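PDB 3C2G: Sys-1 protein from Caenorhabditis elegans, which acts as a beta-catenin in the Wnt asymmetry pathway, binding the TCF factor POP-1 directly and activating or repressing its target genes. Local coordinates for residues 310-315 and 349-354; 287-292 and 306-311. One frame throughout, in Å; residues are numbered along the deposited sequence.

Interaction 1. Residues 310-315 and 349-354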
loop_
_atom_site.group_PDB
_atom_site.type_symbol
_atom_site.label_atom_id
_atom_site.label_comp_id
_atom_site.label_asym_id
_atom_site.label_seq_id
_atom_site.Cartn_x
_atom_site.Cartn_y
_atom_site.Cartn_z
ATOM N N GLN A 310 -1.201 2.814 4.751
ATOM C CA GLN A 310 -1.539 3.622 3.609
ATOM C C GLN A 310 -1.976 5.020 3.998
ATOM O O GLN A 310 -1.812 5.946 3.224
ATOM C CB GLN A 310 -2.662 2.944 2.843
ATOM C CG GLN A 310 -2.822 3.426 1.423
ATOM C CD GLN A 310 -3.955 2.705 0.706
ATOM O OE1 GLN A 310 -4.042 1.472 0.763
ATOM N NE2 GLN A 310 -4.835 3.468 0.046
ATOM N N VAL A 311 -2.551 5.166 5.185
ATOM C CA VAL A 311 -3.108 6.451 5.621
ATOM C C VAL A 311 -2.190 7.187 6.621
ATOM O O VAL A 311 -2.567 8.236 7.158
ATOM C CB VAL A 311 -4.537 6.290 6.257
ATOM C CG1 VAL A 311 -5.494 5.582 5.291
ATOM C CG2 VAL A 311 -4.481 5.549 7.602
ATOM N N SER A 312 -1.003 6.627 6.851
ATOM C CA SER A 312 -0.125 7.048 7.929
ATOM C C SER A 312 0.483 8.445 7.741
ATOM O O SER A 312 0.840 9.097 8.715
ATOM C CB SER A 312 0.985 6.015 8.134
ATOM O OG SER A 312 1.812 5.926 6.992
ATOM N N ASP A 313 0.593 8.896 6.496
ATOM C CA ASP A 313 1.126 10.218 6.213
ATOM C C ASP A 313 0.090 11.354 6.293
ATOM O O ASP A 313 0.377 12.492 5.931
ATOM C CB ASP A 313 1.884 10.223 4.879
ATOM C CG ASP A 313 1.015 9.791 3.689
ATOM O OD1 ASP A 313 0.335 8.732 3.752
ATOM O OD2 ASP A 313 1.036 10.508 2.661
ATOM N N ALA A 314 -1.097 11.066 6.809
ATOM C CA ALA A 314 -2.154 12.067 6.872
ATOM C C ALA A 314 -1.872 13.174 7.899
ATOM O O ALA A 314 -1.531 12.902 9.056
ATOM C CB ALA A 314 -3.475 11.410 7.159
ATOM N N LYS A 315 -2.036 14.425 7.475
ATOM C CA LYS A 315 -1.811 15.563 8.362
ATOM C C LYS A 315 -2.854 15.601 9.480
ATOM O O LYS A 315 -2.545 16.061 10.596
ATOM C CB LYS A 315 -1.779 16.884 7.574
ATOM C CG LYS A 315 -0.429 17.171 6.847
ATOM C CD LYS A 315 -0.622 18.207 5.717
ATOM C CE LYS A 315 0.606 19.113 5.547
ATOM N NZ LYS A 315 1.757 18.451 4.842
ATOM N N LEU A 349 4.400 3.907 12.194
ATOM C CA LEU A 349 5.031 4.598 13.298
ATOM C C LEU A 349 5.909 5.741 12.786
ATOM O O LEU A 349 5.825 6.867 13.276
ATOM C CB LEU A 349 5.864 3.596 14.105
ATOM C CG LEU A 349 6.485 4.062 15.417
ATOM C CD1 LEU A 349 5.427 4.633 16.391
ATOM C CD2 LEU A 349 7.293 2.919 16.052
ATOM N N SER A 350 6.703 5.459 11.757
ATOM C CA SER A 350 7.617 6.455 11.189
ATOM C C SER A 350 6.903 7.689 10.670
ATOM O O SER A 350 7.384 8.795 10.885
ATOM C CB SER A 350 8.486 5.853 10.093
ATOM O OG SER A 350 7.681 5.422 9.015
ATOM N N ASN A 351 5.756 7.505 10.009
ATOM C CA ASN A 351 4.966 8.638 9.520
ATOM C C ASN A 351 4.171 9.343 10.610
ATOM O O ASN A 351 4.052 10.569 10.594
ATOM C CB ASN A 351 4.006 8.224 8.406
ATOM C CG ASN A 351 4.712 7.904 7.107
ATOM O OD1 ASN A 351 5.787 8.421 6.820
ATOM N ND2 ASN A 351 4.098 7.038 6.304
ATOM N N VAL A 352 3.613 8.584 11.550
ATOM C CA VAL A 352 2.711 9.189 12.529
ATOM C C VAL A 352 3.467 10.137 13.473
ATOM O O VAL A 352 2.906 11.145 13.894
ATOM C CB VAL A 352 1.870 8.147 13.316
ATOM C CG1 VAL A 352 2.654 7.537 14.480
ATOM C CG2 VAL A 352 0.588 8.764 13.833
ATOM N N VAL A 353 4.725 9.817 13.796
ATOM C CA VAL A 353 5.491 10.654 14.706
ATOM C C VAL A 353 6.024 11.878 13.986
ATOM O O VAL A 353 6.377 12.859 14.629
ATOM C CB VAL A 353 6.671 9.910 15.412
ATOM C CG1 VAL A 353 6.175 8.690 16.181
ATOM C CG2 VAL A 353 7.786 9.531 14.428
ATOM N N ALA A 354 6.092 11.825 12.654
ATOM C CA ALA A 354 6.722 12.906 11.883
ATOM C C ALA A 354 5.985 14.231 12.065
ATOM O O ALA A 354 4.781 14.302 11.826
ATOM C CB ALA A 354 6.807 12.542 10.428
#
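Ser312 and Asn351 join the C-terminal ends of helices 298-311 and 339-352 on the peptide-binding face of the armadillo domain. One hydrogen bond carries the contact: Asn351 ND2 donates to Ser312 OG over 2.6 Å, nearly straight at 178° and in the plane of the amide. Asn351 CG stands beside its own backbone N (chi1 -71°), which carries the amide across to the serine. Ser312 OG is also bonded to Leu309 O, so this buried hydroxyl ties Leu309 O, late in the helix just before it, to helix 339-352. Asn351 ND2 has a second partner in the backbone of the bound peptide, and the same amide thus serves both the helix pairing and the ligand. Asp313 OD1, next along the chain, forms a salt bridge with a basic side chain of that peptide, outside the two segments.

Van der Waals contacts fill in around the bond. Asn351 CB lies 3.3 Å from Ser312 O and 3.8 Å from Ser312 CB, while Asp313 CB comes within 4.1 Å of Asn351 ND2. An alanine in place of Asn351 would probably leave Ser312 OG without its link to helix 339-352 and the peptide backbone without this donor. Ser312 itself sits in a type I turn from Val311 to Ala314, closed by Ala314 N bonding to Val311 O at 3.2 Å.

Interaction 2. Residues 287-292 and 306-311; sequences GAITTV and KLLLQV
This is a buried, wholly apolar helix-helix contact in the hydrophobic core between the helices of the armadillo domain, where Ile289 of helix 285-292 meets Leu307 and Leu308 of helix 298-311. The two short segments run nearly antiparallel, at 158°, with their axes 10.4 Å apart. Ile289 divides its branches between the two leucines. Its CG1 arm, extended (chi2 169°), sends CD1 to within 3.6 Å of Leu307 CD2, the two side chains crossing at about a right angle. Its other branch, CG2, lies against Leu308, 3.5 Å from that residue's CG; here the side chains pass each other in opposite directions. Leu308 CD2 also reaches back to the isoleucine tip, 3.8 Å from Ile289 CD1.

Other helices enclose the pair: Phe280 of helix 274-282 touches both Ile289 and Leu307, and Leu329 of helix 325-335 packs on Thr290 and Leu308. On the flank of helix 285-292 turned away from the leucines, Gly287 O accepts from Thr291 N and, over 2.8 Å, from Thr291 OG1, which approach from opposite faces of the carbonyl plane. Thr290 meets the leucine through its methyl, CG2 resting 4.0 Å from Leu308 CD1.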
loop_
_atom_site.group_PDB
_atom_site.type_symbol
_atom_site.label_atom_id
_atom_site.label_comp_id
_atom_site.label_asym_id
_atom_site.label_seq_id
_atom_site.Cartn_x
_atom_site.Cartn_y
_atom_site.Cartn_z
ATOM N N GLY A 287 -8.941 4.966 14.466
ATOM C CA GLY A 287 -9.543 4.341 15.638
ATOM C C GLY A 287 -10.337 3.087 15.282
ATOM O O GLY A 287 -10.283 2.085 15.993
ATOM N N ALA A 288 -11.079 3.147 14.182
ATOM C CA ALA A 288 -11.874 2.016 13.722
ATOM C C ALA A 288 -10.987 0.813 13.375
ATOM O O ALA A 288 -11.214 -0.295 13.849
ATOM C CB ALA A 288 -12.724 2.421 12.539
ATOM N N ILE A 289 -9.967 1.039 12.563
ATOM C CA ILE A 289 -9.041 -0.026 12.213
ATOM C C ILE A 289 -8.415 -0.688 13.443
ATOM O O ILE A 289 -8.383 -1.914 13.540
ATOM C CB ILE A 289 -7.933 0.477 11.281
ATOM C CG1 ILE A 289 -8.539 0.942 9.957
ATOM C CG2 ILE A 289 -6.912 -0.620 11.015
ATOM C CD1 ILE A 289 -7.546 1.684 9.098
ATOM N N THR A 290 -7.938 0.122 14.382
ATOM C CA THR A 290 -7.220 -0.410 15.524
ATOM C C THR A 290 -8.137 -1.181 16.461
ATOM O O THR A 290 -7.689 -2.149 17.082
ATOM C CB THR A 290 -6.355 0.658 16.277
ATOM O OG1 THR A 290 -7.201 1.650 16.842
ATOM C CG2 THR A 290 -5.405 1.345 15.325
ATOM N N THR A 291 -9.408 -0.780 16.542
ATOM C CA THR A 291 -10.418 -1.517 17.313
ATOM C C THR A 291 -10.643 -2.912 16.724
ATOM O O THR A 291 -10.698 -3.900 17.455
ATOM C CB THR A 291 -11.776 -0.774 17.336
ATOM O OG1 THR A 291 -11.609 0.515 17.929
ATOM C CG2 THR A 291 -12.849 -1.557 18.146
ATOM N N VAL A 292 -10.752 -2.963 15.396
ATOM C CA VAL A 292 -11.100 -4.167 14.668
ATOM C C VAL A 292 -9.967 -5.177 14.693
ATOM O O VAL A 292 -10.216 -6.374 14.823
ATOM C CB VAL A 292 -11.550 -3.836 13.215
ATOM C CG1 VAL A 292 -11.533 -5.082 12.317
ATOM C CG2 VAL A 292 -12.950 -3.206 13.232
ATOM N N LYS A 306 -2.110 -3.001 6.775
ATOM C CA LYS A 306 -1.859 -2.530 5.400
ATOM C C LYS A 306 -2.553 -1.188 5.130
ATOM O O LYS A 306 -1.947 -0.271 4.580
ATOM C CB LYS A 306 -2.364 -3.578 4.406
ATOM C CG LYS A 306 -1.941 -3.384 2.953
ATOM C CD LYS A 306 -2.784 -4.306 2.037
ATOM C CE LYS A 306 -2.304 -4.337 0.560
ATOM N NZ LYS A 306 -2.035 -2.993 -0.058
ATOM N N LEU A 307 -3.816 -1.080 5.531
ATOM C CA LEU A 307 -4.565 0.147 5.391
ATOM C C LEU A 307 -4.050 1.269 6.321
ATOM O O LEU A 307 -3.996 2.426 5.924
ATOM C CB LEU A 307 -6.063 -0.120 5.614
ATOM C CG LEU A 307 -7.030 1.058 5.409
ATOM C CD1 LEU A 307 -6.980 1.645 3.995
ATOM C CD2 LEU A 307 -8.471 0.693 5.808
ATOM N N LEU A 308 -3.680 0.920 7.549
ATOM C CA LEU A 308 -3.042 1.858 8.457
ATOM C C LEU A 308 -1.797 2.439 7.813
ATOM O O LEU A 308 -1.611 3.651 7.815
ATOM C CB LEU A 308 -2.678 1.190 9.777
ATOM C CG LEU A 308 -3.829 1.036 10.769
ATOM C CD1 LEU A 308 -3.360 0.300 12.013
ATOM C CD2 LEU A 308 -4.411 2.378 11.142
ATOM N N LEU A 309 -0.961 1.577 7.245
ATOM C CA LEU A 309 0.228 2.025 6.553
ATOM C C LEU A 309 -0.149 3.085 5.514
ATOM O O LEU A 309 0.470 4.137 5.435
ATOM C CB LEU A 309 0.923 0.836 5.882
ATOM C CG LEU A 309 2.247 1.126 5.175
ATOM C CD1 LEU A 309 3.293 1.677 6.171
ATOM C CD2 LEU A 309 2.789 -0.099 4.402
ATOM N N GLN A 310 -1.201 2.814 4.751
ATOM C CA GLN A 310 -1.539 3.622 3.609
ATOM C C GLN A 310 -1.976 5.020 3.998
ATOM O O GLN A 310 -1.812 5.946 3.224
ATOM C CB GLN A 310 -2.662 2.944 2.843
ATOM C CG GLN A 310 -2.822 3.426 1.423
ATOM C CD GLN A 310 -3.955 2.705 0.706
ATOM O OE1 GLN A 310 -4.042 1.472 0.763
ATOM N NE2 GLN A 310 -4.835 3.468 0.046
ATOM N N VAL A 311 -2.551 5.166 5.185
ATOM C CA VAL A 311 -3.108 6.451 5.621
ATOM C C VAL A 311 -2.190 7.187 6.621
ATOM O O VAL A 311 -2.567 8.236 7.158
ATOM C CB VAL A 311 -4.537 6.290 6.257
ATOM C CG1 VAL A 311 -5.494 5.582 5.291
ATOM C CG2 VAL A 311 -4.481 5.549 7.602
#

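Helix 298-311 takes part in both interactions, which share Gln310 and Val311 and have centres 11 Å apart. Along the chain, interaction 2 comes first: helix 285-292 turns back into helix 298-311 and packs against it. Interaction 1 follows where that helix ends, reaching forward past helix 325-335 to the end of helix 339-352. Interaction 2 is hydrophobic core and interaction 1 a polar link beside the bound peptide, so one helix connects the packed core of the domain to its ligand-binding surface. Both lie 12 to 13 Å from the centre of the chain, in the middle of the elongated, helical armadillo domain.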